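Local coordinates for protein polyketide synthase type I (Bacillus amyloliquefaciens, PDB 5KKU) that probably removes water from carrier-bound intermediates of polyketide antibiotic synthesis, this chain being the N-terminal dehydratase domain of a difficidin assembly-line enzyme, at residues A[9-14]-A[47-52]; A[18-23]-A[184-189]; A[93-96]-A[101-104]; A[119-124]-A[228-233]; A[143-148]-A[153-158]. All coordinates share one frame; numbering follows the deposited sequence.

From the N terminus, contact 1 closes first, bringing the end of helix 37-49 back onto strand 9-15. Contact 2 opens within that span at 18-23 and does not close until 184-189, so it crosses contact 1 and ties the N-terminal hotdog to the C-terminal one. Contact 3, a short hairpin at 93-104, sits in the sequence enclosed by contact 2. Contact 4 leaves the same span at 119-124, closes at 228-233, and thus crosses contact 2; R187 and F233 touch where they meet. Contact 5, a tight helix-to-strand connection, falls within both spans, and its F158 packs on Y20 and F186 of contact 2.

Contact 1 (A[9-14]-A[47-52]); sequences KTFLQK and AGYLGE
K9 and F11 of the edge strand meet Y49 at the end of helix 37-49, and Y49 is the side chain to follow outward. With CG opposite the backbone N (chi1 161°), its ring is carried out to the strand. Y49 CB lies 3.6 Å from F11 CZ and is about as near to F11 CE2. Y49 CG stays with F11, 3.8 Å from F11 CE2. At CD1 the ring passes from one partner to the other: Y49 CD1 lies in the plane of the F11 ring, at its edge, and is also 3.7 Å from K9 CB. Y49 CE1 then belongs to the lysine, with K9 CB 3.4 Å away. At the tip, OH is hydrogen-bonded to Q7 N. The F11 and Y49 rings have centroids 5.8 Å apart and planes at 76°, and the side chains cross nearly at right angles. K9, by contrast, runs past Y49 in the opposite direction, touching with its CB, CG and CD while its ammonium end leads off. Helix 37-49 fits the long helix around which the sheet of a hotdog fold wraps, and F11 also rests on its L45. Strand 9-15 pairs with strand 73-83, whose F80 also meets the Y49 ring. Between these two segments the contact is carbon-to-carbon packing without a hydrogen bond; a weak one from R44 NH2 to Q13 OE1 joins strand and helix nearby.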
# COMPACT_ATOMS: atom_id res chain seq x y z
N LYS A 9 5.10 23.61 -1.75
CA LYS A 9 6.19 23.10 -2.58
C LYS A 9 5.75 21.88 -3.37
O LYS A 9 5.57 20.80 -2.81
CB LYS A 9 7.40 22.77 -1.71
CG LYS A 9 8.65 22.42 -2.50
CD LYS A 9 9.79 23.38 -2.20
CE LYS A 9 10.91 23.25 -3.22
NZ LYS A 9 12.12 22.62 -2.63
N THR A 10 5.59 22.05 -4.68
CA THR A 10 5.18 20.96 -5.55
C THR A 10 6.39 20.20 -6.09
O THR A 10 7.28 20.79 -6.71
CB THR A 10 4.34 21.47 -6.73
OG1 THR A 10 3.14 22.09 -6.24
CG2 THR A 10 3.97 20.33 -7.66
N PHE A 11 6.41 18.89 -5.86
CA PHE A 11 7.51 18.05 -6.32
C PHE A 11 7.07 17.16 -7.48
O PHE A 11 5.94 16.67 -7.51
CB PHE A 11 8.04 17.19 -5.17
CG PHE A 11 8.72 17.99 -4.08
CD1 PHE A 11 10.03 18.40 -4.23
CD2 PHE A 11 8.04 18.31 -2.92
CE1 PHE A 11 10.65 19.13 -3.23
CE2 PHE A 11 8.66 19.04 -1.92
CZ PHE A 11 9.97 19.45 -2.08
N LEU A 12 7.97 16.96 -8.43
CA LEU A 12 7.68 16.13 -9.59
C LEU A 12 8.21 14.71 -9.54
O LEU A 12 9.36 14.53 -9.42
CB LEU A 12 8.25 16.75 -10.84
CG LEU A 12 8.15 15.91 -12.10
CD1 LEU A 12 6.72 15.79 -12.55
CD2 LEU A 12 9.02 16.40 -13.21
N GLN A 13 7.34 13.72 -9.68
CA GLN A 13 7.76 12.33 -9.74
C GLN A 13 7.31 11.67 -11.03
O GLN A 13 6.29 11.97 -11.52
CB GLN A 13 7.23 11.58 -8.57
CG GLN A 13 7.78 11.99 -7.23
CD GLN A 13 9.16 11.51 -7.02
OE1 GLN A 13 9.38 10.37 -6.77
NE2 GLN A 13 10.09 12.38 -7.20
N LYS A 14 8.08 10.74 -11.54
CA LYS A 14 7.75 10.08 -12.78
C LYS A 14 7.39 8.62 -12.65
O LYS A 14 8.14 7.87 -12.16
CB LYS A 14 8.89 10.21 -13.75
CG LYS A 14 9.42 11.60 -13.89
CD LYS A 14 10.28 11.71 -15.12
CE LYS A 14 10.58 13.15 -15.43
NZ LYS A 14 11.12 13.85 -14.24
N ALA A 47 11.64 13.60 3.18
CA ALA A 47 13.00 13.60 3.64
C ALA A 47 13.74 14.76 3.04
O ALA A 47 14.75 15.13 3.51
CB ALA A 47 13.68 12.28 3.30
N GLY A 48 13.19 15.32 1.99
CA GLY A 48 13.83 16.40 1.30
C GLY A 48 13.27 17.76 1.57
O GLY A 48 13.94 18.72 1.38
N TYR A 49 12.03 17.83 2.01
CA TYR A 49 11.32 19.08 2.04
C TYR A 49 11.22 19.57 3.44
O TYR A 49 11.16 20.75 3.66
CB TYR A 49 9.93 18.90 1.45
CG TYR A 49 8.93 19.96 1.80
CD1 TYR A 49 9.01 21.19 1.25
CD2 TYR A 49 7.92 19.71 2.67
CE1 TYR A 49 8.09 22.16 1.57
CE2 TYR A 49 7.02 20.67 2.99
CZ TYR A 49 7.11 21.89 2.42
OH TYR A 49 6.22 22.86 2.73
N LEU A 50 11.30 18.65 4.39
CA LEU A 50 11.19 18.98 5.79
C LEU A 50 12.53 19.07 6.43
O LEU A 50 12.80 19.98 7.18
CB LEU A 50 10.44 17.91 6.53
CG LEU A 50 8.97 17.78 6.29
CD1 LEU A 50 8.42 16.96 7.43
CD2 LEU A 50 8.32 19.15 6.24
N GLY A 51 13.37 18.11 6.12
CA GLY A 51 14.63 17.89 6.75
C GLY A 51 14.44 16.43 6.78
O GLY A 51 13.43 16.00 6.28
N GLU A 52 15.35 15.65 7.34
CA GLU A 52 15.06 14.25 7.52
C GLU A 52 14.62 14.46 8.95
O GLU A 52 15.39 14.77 9.81
CB GLU A 52 16.23 13.35 7.11
CG GLU A 52 15.77 12.06 6.43
CD GLU A 52 16.80 11.49 5.48
OE1 GLU A 52 17.97 11.84 5.63
OE2 GLU A 52 16.44 10.69 4.58

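Contact 2 (A[18-23]-A[184-189]); sequences TNYIVR and EGFREK
Y20, in the first turn of helix 20-23, and F186, in the type I turn from E184 to R187, have CA atoms 10.5 Å apart, too far for anything but their rings to meet. Both side chains carry CG opposite the carbonyl carbon (chi1 -71° for Y20, -67° for F186), which aims them at each other, crossing at about a right angle. Y20 CE2 comes 3.8 Å from F186 CZ; the centroids are 5.7 Å apart and the planes inclined at 55°, an oblique aromatic pair. Each segment has its own internal bonds. N19 is the N-cap of the short helix, its OD1 accepting from I21 N at 3.0 Å. The guanidinium of R23 turns one face to Y20, with CD1 3.4 Å above its plane. Within the turn, R187 NE reaches E184 OE1 at 2.9 Å in a salt bridge that uses the syn lone pair and lies in the guanidinium plane. Around the pair, F158 lies nearly parallel to the Y20 ring, and I21 packs on L33 of strand 30-33. Segment 18-23 belongs to the N-terminal hotdog, and 184-189, between helices 181-184 and 194-200, to the C-terminal one.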
# COMPACT_ATOMS: atom_id res chain seq x y z
N THR A 18 7.27 1.41 -18.04
CA THR A 18 8.27 0.40 -17.77
C THR A 18 8.67 0.24 -16.32
O THR A 18 9.45 -0.60 -15.98
CB THR A 18 9.54 0.55 -18.61
OG1 THR A 18 10.08 1.83 -18.43
CG2 THR A 18 9.24 0.33 -20.05
N ASN A 19 8.11 1.04 -15.44
CA ASN A 19 8.36 0.90 -14.03
C ASN A 19 7.98 -0.50 -13.52
O ASN A 19 6.93 -0.96 -13.79
CB ASN A 19 7.63 1.99 -13.25
CG ASN A 19 8.05 2.05 -11.82
OD1 ASN A 19 7.71 1.21 -11.05
ND2 ASN A 19 8.80 3.06 -11.47
N TYR A 20 8.88 -1.13 -12.79
CA TYR A 20 8.68 -2.50 -12.39
C TYR A 20 7.39 -2.71 -11.61
O TYR A 20 6.85 -3.74 -11.68
CB TYR A 20 9.84 -3.08 -11.58
CG TYR A 20 11.12 -3.35 -12.31
CD1 TYR A 20 11.24 -4.38 -13.19
CD2 TYR A 20 12.23 -2.59 -12.08
CE1 TYR A 20 12.41 -4.66 -13.82
CE2 TYR A 20 13.40 -2.86 -12.71
CZ TYR A 20 13.47 -3.90 -13.58
OH TYR A 20 14.57 -4.18 -14.20
N ILE A 21 6.95 -1.69 -10.89
CA ILE A 21 5.72 -1.78 -10.10
C ILE A 21 4.52 -2.08 -10.99
O ILE A 21 3.85 -3.09 -10.82
CB ILE A 21 5.46 -0.48 -9.31
CG1 ILE A 21 6.60 -0.21 -8.34
CG2 ILE A 21 4.13 -0.57 -8.57
CD1 ILE A 21 6.80 1.26 -8.02
N VAL A 22 4.25 -1.18 -11.94
CA VAL A 22 3.13 -1.35 -12.85
C VAL A 22 3.35 -2.54 -13.79
O VAL A 22 2.40 -3.17 -14.23
CB VAL A 22 2.90 -0.08 -13.70
CG1 VAL A 22 2.59 1.10 -12.80
CG2 VAL A 22 4.11 0.20 -14.57
N ARG A 23 4.57 -2.84 -14.08
CA ARG A 23 4.80 -3.93 -14.93
C ARG A 23 4.33 -5.20 -14.28
O ARG A 23 3.81 -6.05 -14.90
CB ARG A 23 6.25 -3.97 -15.27
CG ARG A 23 6.85 -5.13 -15.99
CD ARG A 23 8.32 -4.89 -15.80
NE ARG A 23 9.22 -5.92 -16.22
CZ ARG A 23 9.66 -6.91 -15.47
NH1 ARG A 23 9.30 -7.11 -14.26
NH2 ARG A 23 10.52 -7.71 -15.99
N GLU A 184 14.30 -7.36 -4.29
CA GLU A 184 15.15 -7.22 -3.15
C GLU A 184 16.26 -6.23 -3.39
O GLU A 184 16.67 -5.56 -2.49
CB GLU A 184 15.68 -8.58 -2.72
CG GLU A 184 16.85 -8.53 -1.80
CD GLU A 184 16.58 -7.72 -0.56
OE1 GLU A 184 15.47 -7.75 -0.07
OE2 GLU A 184 17.50 -7.03 -0.13
N GLY A 185 16.72 -6.12 -4.62
CA GLY A 185 17.78 -5.22 -4.96
C GLY A 185 17.42 -3.76 -4.80
O GLY A 185 18.27 -2.95 -4.79
N PHE A 186 16.14 -3.44 -4.68
CA PHE A 186 15.71 -2.08 -4.55
C PHE A 186 15.31 -1.69 -3.12
O PHE A 186 15.01 -0.56 -2.85
CB PHE A 186 14.56 -1.83 -5.48
CG PHE A 186 14.91 -1.89 -6.95
CD1 PHE A 186 15.37 -0.79 -7.61
CD2 PHE A 186 14.72 -3.04 -7.65
CE1 PHE A 186 15.66 -0.84 -8.93
CE2 PHE A 186 14.98 -3.11 -8.98
CZ PHE A 186 15.47 -2.01 -9.62
N ARG A 187 15.18 -2.72 -2.29
CA ARG A 187 14.73 -2.60 -0.91
C ARG A 187 15.49 -1.50 -0.23
O ARG A 187 14.98 -0.81 0.65
CB ARG A 187 14.92 -3.92 -0.16
CG ARG A 187 14.42 -3.90 1.27
CD ARG A 187 14.48 -5.29 1.89
NE ARG A 187 15.85 -5.79 1.97
CZ ARG A 187 16.76 -5.33 2.81
NH1 ARG A 187 16.46 -4.35 3.65
NH2 ARG A 187 17.98 -5.85 2.81
N GLU A 188 16.71 -1.25 -0.52
CA GLU A 188 17.20 -0.15 0.23
C GLU A 188 17.04 1.11 -0.58
O GLU A 188 17.40 2.12 -0.12
CB GLU A 188 18.63 -0.42 0.70
CG GLU A 188 18.65 -1.52 1.74
CD GLU A 188 20.01 -1.90 2.25
OE1 GLU A 188 20.99 -1.66 1.59
OE2 GLU A 188 20.11 -2.47 3.32
N LYS A 189 16.45 1.06 -1.77
CA LYS A 189 16.42 2.32 -2.48
C LYS A 189 15.15 3.03 -2.16
O LYS A 189 15.02 4.20 -2.31
CB LYS A 189 16.60 2.12 -3.97
CG LYS A 189 18.01 1.72 -4.34
CD LYS A 189 18.91 2.92 -4.30
CE LYS A 189 20.37 2.57 -4.44
NZ LYS A 189 20.58 1.35 -5.23

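Contact 3 (A[93-96]-A[101-104]); sequences SEKA and PLGG
E94 and K95 near the end of strand 86-97 receive the returning chain P101-G104 in a beta hairpin of the N-terminal hotdog, with A96 and P101 as an antiparallel non-hydrogen-bonded pair whose side chains diverge. Two hydrogen bonds carry the polar part. The shorter runs from G103 N to E94 OE2, 2.6 Å with an N-H...O angle of 153°, and meets the oxygen nearly end-on, in line with its C-O bond. The other goes from L102 N to K95 O at 3.0 Å and is more bent, at 135°. K95 O takes a CA-H...O contact from P101 CA as well. The glutamate reaches this far because its CG stands anti to the backbone N (chi1 -175°) and the chain beyond stays extended. Its other oxygen, OE1, is hydrogen-bonded to Y77 OH, with R106 as a long, weak ion pair. Such donors would be expected to favour the ionised form of this buried carboxylate. The van der Waals contacts fall to P101 and L102. A96 CB sits 3.6 Å from P101 CA, and L102 folds back over the K95 backbone, L102 CG coming 3.6 Å from K95 O. Farther out, the ammonium group of K95 makes a cation-pi contact with F72, while H299 of the C-terminal histidine tag touches both K95 and L102. On the lysine's aliphatic part, K95 CB meets L102 CD1 at 3.8 Å.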
# COMPACT_ATOMS: atom_id res chain seq x y z
N SER A 93 -1.78 13.71 -11.10
CA SER A 93 -0.99 13.20 -12.20
C SER A 93 -1.50 13.52 -13.58
O SER A 93 -2.62 13.86 -13.77
CB SER A 93 -0.82 11.71 -12.06
OG SER A 93 -2.03 11.10 -11.87
N GLU A 94 -0.65 13.33 -14.56
CA GLU A 94 -0.93 13.73 -15.90
C GLU A 94 -0.25 12.84 -16.88
O GLU A 94 0.74 12.33 -16.57
CB GLU A 94 -0.40 15.13 -16.06
CG GLU A 94 -0.66 15.84 -17.34
CD GLU A 94 0.34 16.93 -17.61
OE1 GLU A 94 0.88 17.49 -16.69
OE2 GLU A 94 0.55 17.23 -18.77
N LYS A 95 -0.81 12.69 -18.07
CA LYS A 95 -0.17 11.91 -19.10
C LYS A 95 1.14 12.58 -19.57
O LYS A 95 1.22 13.79 -19.65
CB LYS A 95 -1.09 11.67 -20.27
CG LYS A 95 -2.05 10.52 -20.18
CD LYS A 95 -2.87 10.44 -21.46
CE LYS A 95 -4.24 9.78 -21.36
NZ LYS A 95 -5.20 10.46 -20.50
N ALA A 96 2.15 11.81 -19.89
CA ALA A 96 3.34 12.34 -20.50
C ALA A 96 3.88 11.38 -21.53
O ALA A 96 3.51 10.26 -21.54
CB ALA A 96 4.38 12.62 -19.47
N PRO A 101 5.25 16.27 -20.21
CA PRO A 101 3.80 16.11 -20.04
C PRO A 101 2.97 16.58 -21.23
O PRO A 101 3.47 17.28 -22.05
CB PRO A 101 3.49 16.95 -18.81
CG PRO A 101 4.40 18.06 -18.92
CD PRO A 101 5.66 17.39 -19.23
N LEU A 102 1.71 16.25 -21.26
CA LEU A 102 0.91 16.47 -22.41
C LEU A 102 -0.03 17.65 -22.32
O LEU A 102 -0.61 18.01 -23.29
CB LEU A 102 0.17 15.19 -22.77
CG LEU A 102 0.89 13.91 -23.19
CD1 LEU A 102 -0.09 12.91 -23.69
CD2 LEU A 102 1.92 14.13 -24.23
N GLY A 103 -0.13 18.20 -21.13
CA GLY A 103 -0.92 19.35 -20.82
C GLY A 103 -2.38 19.15 -20.64
O GLY A 103 -3.10 20.09 -20.60
N GLY A 104 -2.83 17.92 -20.57
CA GLY A 104 -4.23 17.65 -20.39
C GLY A 104 -4.75 17.75 -18.99
O GLY A 104 -4.29 18.55 -18.23

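Contact 4 (A[119-124]-A[228-233]); sequences DAPRAK and CMYQPF
Y230 OH is held by two groups beyond the contact, E275 OE1 and R226 NH2, and this anchors the ring on which P121 sits. P121 CG stands 3.3 Å from the Y230 ring centroid and just 4° off the normal, a CH-pi contact almost exactly over the middle of the face. The proline ring runs on past it: P121 CD lies 3.8 Å from Y230 CE1, and P121 CA is 3.7 Å from Y230 OH. The opposite face is taken by C228 SG, 3.3 Å above the plane and displaced toward the rim, so the phenol is sandwiched between a proline and a sulfur. At the ring's edge, near its plane, D119 O approaches Y230 CE1 to 3.8 Å. In the double-hotdog architecture of these dehydratases, 119-124 is where the N-terminal half runs out toward the second one, whereas 228-233 leaves strand 219-229 of the C-terminal half. The first torsion of Y230 (chi1 -65°) sets the ring beside its own backbone N and in the path of the proline. E275 serves both sides, since its second oxygen, OE2, accepts a weak hydrogen bond from R122 N. Y230 also shares backbone hydrogen bonds with L273 on the neighbouring strand 272-283.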
# COMPACT_ATOMS: atom_id res chain seq x y z
N ASP A 119 6.12 10.51 18.74
CA ASP A 119 5.60 9.56 19.72
C ASP A 119 6.05 8.14 19.39
O ASP A 119 6.16 7.77 18.22
CB ASP A 119 4.07 9.63 19.77
CG ASP A 119 3.58 10.86 20.52
OD1 ASP A 119 3.59 10.84 21.77
OD2 ASP A 119 3.17 11.84 19.85
N ALA A 120 6.29 7.35 20.43
CA ALA A 120 6.71 6.00 20.26
C ALA A 120 5.62 5.08 19.80
O ALA A 120 4.46 5.35 19.92
CB ALA A 120 7.24 5.54 21.59
N PRO A 121 6.11 3.90 19.21
CA PRO A 121 5.06 2.96 18.81
C PRO A 121 4.15 2.51 19.92
O PRO A 121 4.56 2.31 21.01
CB PRO A 121 5.85 1.78 18.30
CG PRO A 121 7.00 2.38 17.68
CD PRO A 121 7.44 3.29 18.73
N ARG A 122 2.91 2.31 19.56
CA ARG A 122 1.90 1.91 20.50
C ARG A 122 1.61 0.42 20.44
O ARG A 122 0.90 -0.10 21.25
CB ARG A 122 0.63 2.68 20.25
CG ARG A 122 0.53 3.98 21.05
CD ARG A 122 -0.75 4.72 20.70
NE ARG A 122 -0.84 5.96 21.44
CZ ARG A 122 -0.36 6.13 22.67
NH1 ARG A 122 0.21 5.13 23.28
NH2 ARG A 122 -0.44 7.29 23.28
N ALA A 123 2.18 -0.26 19.45
CA ALA A 123 1.97 -1.69 19.27
C ALA A 123 3.08 -2.49 19.95
O ALA A 123 4.25 -2.39 19.57
CB ALA A 123 1.88 -2.04 17.80
N LYS A 124 2.71 -3.28 20.95
CA LYS A 124 3.68 -4.10 21.67
C LYS A 124 4.30 -5.16 20.77
O LYS A 124 3.64 -5.68 19.87
CB LYS A 124 3.01 -4.77 22.88
CG LYS A 124 2.28 -3.80 23.80
CD LYS A 124 0.86 -4.27 24.07
CE LYS A 124 -0.14 -3.56 23.17
NZ LYS A 124 -1.48 -3.44 23.82
N CYS A 228 2.51 4.89 9.85
CA CYS A 228 3.72 5.43 10.39
C CYS A 228 4.88 4.46 10.26
O CYS A 228 4.79 3.38 10.73
CB CYS A 228 3.47 5.82 11.84
SG CYS A 228 4.83 6.55 12.71
N MET A 229 5.98 4.65 9.66
CA MET A 229 7.25 3.95 9.49
C MET A 229 8.17 4.20 10.68
O MET A 229 8.48 5.34 11.00
CB MET A 229 7.96 4.39 8.20
CG MET A 229 7.24 4.00 6.91
SD MET A 229 7.03 2.22 6.74
CE MET A 229 8.73 1.68 6.54
N TYR A 230 8.55 3.21 11.43
CA TYR A 230 9.44 3.59 12.48
C TYR A 230 10.86 3.20 12.14
O TYR A 230 11.78 3.82 12.55
CB TYR A 230 9.01 3.02 13.79
CG TYR A 230 7.73 3.53 14.29
CD1 TYR A 230 7.66 4.68 15.04
CD2 TYR A 230 6.58 2.85 14.04
CE1 TYR A 230 6.46 5.13 15.53
CE2 TYR A 230 5.40 3.29 14.52
CZ TYR A 230 5.34 4.41 15.26
OH TYR A 230 4.14 4.79 15.68
N GLN A 231 10.99 2.21 11.29
CA GLN A 231 12.27 1.68 10.91
C GLN A 231 12.21 1.18 9.48
O GLN A 231 11.16 0.88 8.99
CB GLN A 231 12.64 0.54 11.83
CG GLN A 231 14.00 0.63 12.45
CD GLN A 231 14.09 1.57 13.62
OE1 GLN A 231 13.12 1.83 14.29
NE2 GLN A 231 15.28 2.07 13.87
N PRO A 232 13.33 1.09 8.80
CA PRO A 232 13.34 0.58 7.43
C PRO A 232 13.13 -0.90 7.35
O PRO A 232 13.51 -1.59 8.23
CB PRO A 232 14.73 0.94 6.95
CG PRO A 232 15.53 1.05 8.17
CD PRO A 232 14.64 1.57 9.22
N PHE A 233 12.45 -1.36 6.33
CA PHE A 233 12.20 -2.76 6.18
C PHE A 233 13.46 -3.62 5.98
O PHE A 233 14.31 -3.27 5.26
CB PHE A 233 11.28 -2.97 4.98
CG PHE A 233 9.88 -2.47 5.16
CD1 PHE A 233 9.28 -2.51 6.37
CD2 PHE A 233 9.16 -2.02 4.09
CE1 PHE A 233 7.98 -2.09 6.51
CE2 PHE A 233 7.87 -1.60 4.22
CZ PHE A 233 7.28 -1.63 5.43

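Contact 5 (A[143-148]-A[153-158]); sequences DIYGIA and IEHGEF
Y145 and H155 both carry CG opposite the carbonyl carbon, with chi1 of -81° and -74°, and these turns send the two rings into each other from the residues leading to helix 146-150 and from the end of a short strand. They form a T-shaped pair: the edge of the Y145 ring points at one face of the H155 imidazole, the centroids lie 4.9 Å apart and the planes are inclined at 60°. Y145 CE1 stands 3.7 Å above the H155 plane, over its centre. A148 CB approaches the same imidazole from another direction, at its edge and close to its plane, 4.4 Å from H155 CE1. Nearer the turn that joins helix 146-150 to strand 153-155, A148 CB packs on I153 CB at 3.7 Å. The backbone is tied here too, by I153 N to A148 O at 2.7 Å. The outer ends of the rings have partners of their own: Y145 OH accepts from N161 N, and H155 NE2 is bonded to OD2 of D198, the predicted proton donor. H25, the predicted proton acceptor, meets H155 edge-to-face. Strand 153-155 lies alongside strand 25-27 of the N-terminal half, with a backbone hydrogen bond between E154 and R26, so the contact stands where the two hotdogs meet at the probable active site. With a tyrosine over one face, an alanine at its edge and the NE2-OD2 bond to D198 at its far end, the imidazole is restricted in its tilt, consistent with a second-shell residue that positions D198.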
# COMPACT_ATOMS: atom_id res chain seq x y z
N ASP A 143 -1.50 -18.82 -2.30
CA ASP A 143 -2.93 -19.03 -2.25
C ASP A 143 -3.67 -17.80 -1.81
O ASP A 143 -4.75 -17.54 -2.23
CB ASP A 143 -3.34 -20.25 -1.42
CG ASP A 143 -2.68 -21.54 -1.88
OD1 ASP A 143 -2.98 -22.09 -2.91
OD2 ASP A 143 -1.85 -22.03 -1.15
N ILE A 144 -3.07 -17.05 -0.91
CA ILE A 144 -3.58 -15.76 -0.53
C ILE A 144 -3.70 -14.84 -1.75
O ILE A 144 -4.67 -14.22 -1.94
CB ILE A 144 -2.73 -15.11 0.57
CG1 ILE A 144 -2.70 -15.98 1.82
CG2 ILE A 144 -3.18 -13.70 0.84
CD1 ILE A 144 -3.93 -15.96 2.63
N TYR A 145 -2.71 -14.84 -2.61
CA TYR A 145 -2.73 -14.06 -3.82
C TYR A 145 -3.85 -14.57 -4.79
O TYR A 145 -4.25 -13.90 -5.70
CB TYR A 145 -1.37 -14.08 -4.50
CG TYR A 145 -0.35 -13.11 -3.95
CD1 TYR A 145 -0.50 -11.75 -4.10
CD2 TYR A 145 0.73 -13.55 -3.26
CE1 TYR A 145 0.40 -10.87 -3.61
CE2 TYR A 145 1.64 -12.67 -2.77
CZ TYR A 145 1.45 -11.34 -2.94
OH TYR A 145 2.32 -10.46 -2.46
N GLY A 146 -4.33 -15.77 -4.55
CA GLY A 146 -5.35 -16.37 -5.36
C GLY A 146 -6.58 -15.53 -5.37
O GLY A 146 -7.34 -15.58 -6.27
N ILE A 147 -6.74 -14.75 -4.35
CA ILE A 147 -7.86 -13.87 -4.25
C ILE A 147 -7.74 -12.73 -5.27
O ILE A 147 -8.70 -12.36 -5.89
CB ILE A 147 -8.04 -13.40 -2.82
CG1 ILE A 147 -8.41 -14.60 -1.96
CG2 ILE A 147 -9.14 -12.38 -2.75
CD1 ILE A 147 -8.09 -14.47 -0.50
N ALA A 148 -6.54 -12.22 -5.44
CA ALA A 148 -6.31 -11.19 -6.38
C ALA A 148 -6.40 -11.74 -7.79
O ALA A 148 -6.95 -11.09 -8.64
CB ALA A 148 -4.98 -10.53 -6.12
N ILE A 153 -6.52 -9.54 -10.80
CA ILE A 153 -5.35 -8.79 -10.40
C ILE A 153 -4.10 -9.68 -10.50
O ILE A 153 -4.05 -10.72 -9.93
CB ILE A 153 -5.52 -8.27 -8.99
CG1 ILE A 153 -6.76 -7.41 -8.93
CG2 ILE A 153 -4.31 -7.52 -8.54
CD1 ILE A 153 -7.03 -6.82 -7.59
N GLU A 154 -3.12 -9.29 -11.25
CA GLU A 154 -2.00 -10.15 -11.44
C GLU A 154 -0.67 -9.58 -10.99
O GLU A 154 -0.17 -8.64 -11.55
CB GLU A 154 -1.89 -10.63 -12.87
CG GLU A 154 -3.05 -11.44 -13.39
CD GLU A 154 -3.09 -12.90 -12.94
OE1 GLU A 154 -2.06 -13.58 -12.88
OE2 GLU A 154 -4.18 -13.39 -12.70
N HIS A 155 -0.09 -10.19 -9.99
CA HIS A 155 1.18 -9.77 -9.54
C HIS A 155 2.30 -10.47 -10.26
O HIS A 155 2.29 -11.67 -10.39
CB HIS A 155 1.32 -10.04 -8.07
CG HIS A 155 0.55 -9.12 -7.19
ND1 HIS A 155 -0.76 -9.35 -6.86
CD2 HIS A 155 0.91 -8.00 -6.54
CE1 HIS A 155 -1.17 -8.40 -6.05
NE2 HIS A 155 -0.17 -7.57 -5.85
N GLY A 156 3.23 -9.71 -10.78
CA GLY A 156 4.47 -10.19 -11.33
C GLY A 156 5.66 -10.28 -10.38
O GLY A 156 5.53 -10.00 -9.24
N GLU A 157 6.80 -10.68 -10.88
CA GLU A 157 8.00 -10.87 -10.10
C GLU A 157 8.34 -9.85 -9.02
O GLU A 157 8.54 -10.23 -7.90
CB GLU A 157 9.19 -11.16 -11.01
CG GLU A 157 10.57 -10.99 -10.44
CD GLU A 157 11.66 -11.71 -11.23
OE1 GLU A 157 11.58 -11.84 -12.44
OE2 GLU A 157 12.64 -12.14 -10.62
N PHE A 158 8.39 -8.60 -9.39
CA PHE A 158 8.71 -7.58 -8.48
C PHE A 158 7.60 -7.36 -7.48
O PHE A 158 7.83 -6.98 -6.40
CB PHE A 158 8.87 -6.33 -9.31
CG PHE A 158 9.40 -5.17 -8.59
CD1 PHE A 158 8.61 -4.40 -7.84
CD2 PHE A 158 10.71 -4.81 -8.75
CE1 PHE A 158 9.12 -3.31 -7.20
CE2 PHE A 158 11.23 -3.73 -8.12
CZ PHE A 158 10.43 -2.97 -7.35